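Tryptophanyl-tRNA synthetase (Cryptosporidium parvum Iowa II, PDB 3HV0) probably attaches L-tryptophan to tRNA(Trp) at the expense of ATP, as a class I aminoacyl-tRNA synthetase. Local coordinates at residues A[349-352]-A[353-357]; A[235-238]-A[239-242]. All coordinates share one frame; numbering follows the deposited sequence.

Interaction 1: A[349-352]-A[353-357]; sequences SILV and QELVK
The flat groups through which residues 349-352 meet residues 353-357 are peptide units, joined edge to edge by backbone bonds. The N-H of Gln353 reaches Ser349 O, that of Glu354 reaches Ile350 O, that of Leu355 reaches Leu351 O and that of Val356 reaches Val352 O, with 2.8 Å from Leu355 N to Leu351 O. Around one of these carbonyls the methylenes of two polar side chains do the touching. Gln353 CG lies 3.5 Å from Ile350 O, and Glu354 CG comes to 3.4 Å from the same oxygen, so the carbonyl that accepts from Glu354 N is flanked by two aliphatic carbons. Long, polar-tipped residues suit this more open side, where the stem packs on the backbone.

These i to i+4 bonds run through about two turns of the long helix 344-367, part of the helical region that follows the Rossmann-type catalytic core in this family and that, as in related enzymes, probably helps recognise the tRNA anticodon. On the buried side Leu351 and Leu355 run side by side in the same direction. With CG anti to the backbone N (chi1 170°), Leu351 brings CD1 to 3.9 Å from Leu355 CG. Their branched tips suit the groove between helices: Leu351 packs on Tyr319 and Leu320 of helix 315-323, Leu355 on Leu323 and on Ile289 of helix 282-292. The valines make a second, looser row, with Val352 CG1 at 4.3 Å from Val356 CG1 and both side chains facing helix 282-292. Beta-branched and compact, they fit close to the helix backbone while still offering methyls to Ile289 and Ile285.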
# COMPACT_ATOMS: atom_id res chain seq x y z
N SER A 349 -36.82 -7.06 29.05
CA SER A 349 -37.91 -6.72 28.13
C SER A 349 -37.86 -5.24 27.76
O SER A 349 -38.00 -4.89 26.59
CB SER A 349 -39.27 -7.09 28.73
OG SER A 349 -40.32 -6.50 27.99
N ILE A 350 -37.65 -4.38 28.75
CA ILE A 350 -37.52 -2.94 28.50
C ILE A 350 -36.43 -2.65 27.46
O ILE A 350 -36.63 -1.85 26.54
CB ILE A 350 -37.21 -2.16 29.80
CG1 ILE A 350 -38.38 -2.26 30.78
CG2 ILE A 350 -36.93 -0.71 29.48
CD1 ILE A 350 -38.08 -1.76 32.18
N LEU A 351 -35.29 -3.31 27.61
CA LEU A 351 -34.17 -3.22 26.65
C LEU A 351 -34.53 -3.72 25.25
O LEU A 351 -34.17 -3.09 24.26
CB LEU A 351 -32.98 -4.03 27.17
CG LEU A 351 -31.81 -4.24 26.21
CD1 LEU A 351 -31.25 -2.91 25.74
CD2 LEU A 351 -30.76 -5.07 26.88
N VAL A 352 -35.22 -4.86 25.18
CA VAL A 352 -35.70 -5.42 23.91
C VAL A 352 -36.53 -4.41 23.13
O VAL A 352 -36.30 -4.21 21.93
CB VAL A 352 -36.54 -6.73 24.12
CG1 VAL A 352 -37.31 -7.11 22.85
CG2 VAL A 352 -35.64 -7.88 24.58
N GLN A 353 -37.48 -3.76 23.80
CA GLN A 353 -38.35 -2.81 23.11
C GLN A 353 -37.62 -1.53 22.73
O GLN A 353 -37.94 -0.93 21.71
CB GLN A 353 -39.63 -2.53 23.91
CG GLN A 353 -39.64 -1.29 24.81
CD GLN A 353 -41.07 -0.88 25.17
OE1 GLN A 353 -41.47 0.26 24.94
NE2 GLN A 353 -41.85 -1.83 25.70
N GLU A 354 -36.64 -1.12 23.54
CA GLU A 354 -35.73 -0.02 23.17
C GLU A 354 -34.88 -0.38 21.95
O GLU A 354 -34.76 0.42 21.02
CB GLU A 354 -34.81 0.34 24.34
CG GLU A 354 -35.48 1.17 25.43
CD GLU A 354 -35.78 2.62 25.02
OE1 GLU A 354 -34.95 3.25 24.34
OE2 GLU A 354 -36.84 3.14 25.40
N LEU A 355 -34.30 -1.57 21.96
CA LEU A 355 -33.51 -2.06 20.84
C LEU A 355 -34.28 -2.13 19.52
O LEU A 355 -33.71 -1.84 18.47
CB LEU A 355 -32.91 -3.45 21.15
CG LEU A 355 -31.60 -3.46 21.92
CD1 LEU A 355 -31.09 -4.88 22.09
CD2 LEU A 355 -30.54 -2.59 21.22
N VAL A 356 -35.56 -2.51 19.57
CA VAL A 356 -36.33 -2.67 18.33
C VAL A 356 -36.85 -1.33 17.81
O VAL A 356 -36.97 -1.14 16.60
CB VAL A 356 -37.48 -3.67 18.46
CG1 VAL A 356 -36.99 -4.95 19.13
CG2 VAL A 356 -38.63 -3.05 19.21
N LYS A 357 -37.15 -0.41 18.73
CA LYS A 357 -37.41 0.98 18.36
C LYS A 357 -36.19 1.54 17.63
O LYS A 357 -36.33 2.11 16.55
CB LYS A 357 -37.71 1.84 19.59

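Interaction 2: A[235-238]-A[239-242]; sequences RMVR and DVAP
At Val240, chi1 of -60° sets CG1 beside the backbone N and so CG2 between that N and the carbonyl carbon, the crowded position, which carries CG2 over the preceding turn to 3.4 Å from Val237 O. At Asp239, CG stands beside the backbone N (chi1 -85°) and the carboxylate folds back along the helix. The stretch belongs to helix 231-240 and the residues just after it, the connection of a beta-alpha-beta unit whose strands 222-227 and 250-254 lie parallel in the Rossmann-type sheet of the class I synthetase core.

The valines cross at about a right angle, Val237 CG2 to Val240 CG2 at 4.1 Å. Compact, beta-branched and apolar, they suit the buried side of the helix, where Val237 and Met236 pack on Ala202 of helix 192-202. Backbone bonding is shared here. Asp239 N donates to Arg235 O and, weakly, to Met236 O; Val240 N likewise gives its main bond to Met236 O at 3.2 Å and a weak one to Val237 O, which also accepts from Ala241 N at 3.0 Å. The Asp239 torsion brings OD1 to 3.2 Å from Arg235 O, but these are two acceptors and form no bond. A charged residue suits this exposed face.

The arginine beside it is engaged elsewhere: Arg238, bent at its third torsion, forms a salt bridge through NH2 with Asp61 and a hydrogen bond through NH1 with the carbonyl of Pro249, tying the helix to neighbouring parts of the core. Pro242 has no N-H to offer the preceding turn. Arg238 O, the acceptor one turn back, instead takes a hydrogen bond from Lys248 NZ and has Pro242 CD 3.5 Å away.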
# COMPACT_ATOMS: atom_id res chain seq x y z
N ARG A 235 -1.94 6.67 18.72
CA ARG A 235 -0.75 6.92 19.53
C ARG A 235 0.43 7.02 18.57
O ARG A 235 1.21 7.96 18.63
CB ARG A 235 -0.53 5.78 20.52
CG ARG A 235 0.00 6.20 21.87
CD ARG A 235 -0.12 5.07 22.87
NE ARG A 235 1.01 4.13 22.74
CZ ARG A 235 0.93 2.79 22.79
NH1 ARG A 235 -0.25 2.17 22.94
NH2 ARG A 235 2.05 2.07 22.67
N MET A 236 0.53 6.05 17.67
CA MET A 236 1.63 5.98 16.70
C MET A 236 1.67 7.22 15.77
O MET A 236 2.69 7.87 15.64
CB MET A 236 1.47 4.71 15.86
CG MET A 236 2.46 4.57 14.71
SD MET A 236 1.78 3.51 13.43
CE MET A 236 0.33 4.48 12.93
N VAL A 237 0.54 7.53 15.16
CA VAL A 237 0.46 8.66 14.24
C VAL A 237 0.71 10.02 14.94
O VAL A 237 1.22 10.94 14.32
CB VAL A 237 -0.87 8.67 13.47
CG1 VAL A 237 -1.89 9.58 14.16
CG2 VAL A 237 -0.64 9.11 12.04
N ARG A 238 0.37 10.14 16.22
CA ARG A 238 0.70 11.37 16.96
C ARG A 238 2.21 11.52 17.20
O ARG A 238 2.73 12.62 17.35
CB ARG A 238 -0.04 11.44 18.30
CG ARG A 238 -1.47 11.94 18.17
CD ARG A 238 -2.22 11.87 19.50
NE ARG A 238 -1.58 12.66 20.54
CZ ARG A 238 -1.83 13.94 20.81
NH1 ARG A 238 -2.72 14.64 20.10
NH2 ARG A 238 -1.17 14.54 21.79
N ASP A 239 2.90 10.40 17.27
CA ASP A 239 4.34 10.41 17.41
C ASP A 239 5.03 10.75 16.09
O ASP A 239 6.11 11.34 16.13
CB ASP A 239 4.85 9.06 17.93
CG ASP A 239 4.80 8.97 19.45
OD1 ASP A 239 3.77 9.32 20.06
OD2 ASP A 239 5.83 8.54 20.03
N VAL A 240 4.45 10.39 14.94
CA VAL A 240 5.11 10.70 13.65
C VAL A 240 4.74 12.07 13.08
O VAL A 240 5.54 12.64 12.32
CB VAL A 240 4.90 9.59 12.57
CG1 VAL A 240 5.45 8.29 13.05
CG2 VAL A 240 3.45 9.43 12.24
N ALA A 241 3.58 12.60 13.44
CA ALA A 241 3.12 13.93 12.99
C ALA A 241 4.22 15.00 12.92
O ALA A 241 4.41 15.62 11.88
CB ALA A 241 1.97 14.43 13.89
N PRO A 242 4.91 15.27 14.04
CA PRO A 242 5.89 16.35 13.98
C PRO A 242 6.99 16.05 12.97
O PRO A 242 7.34 16.90 12.17
CB PRO A 242 6.43 16.46 15.42
CG PRO A 242 5.87 15.32 16.17
CD PRO A 242 4.67 14.83 15.43

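In the fold
Interactions 1 and 2 are each a local i to i+4 contact, within one helix or at its end, and they lie on opposite sides of the chain's centre, with their own centres 42 Å apart and nearest atoms about 30 Å apart. The chain is the C-terminal part of a longer protein and contains the class I synthetase catalytic region. Interaction 2 comes first in sequence and belongs to that Rossmann-type core: the side chain of Val237 is about 10 Å from the bound tryptophan, so not in contact with it. Interaction 1 lies where helix 344-367 packs on helices 282-292 and 315-323, in the helical region probably turned to tRNA.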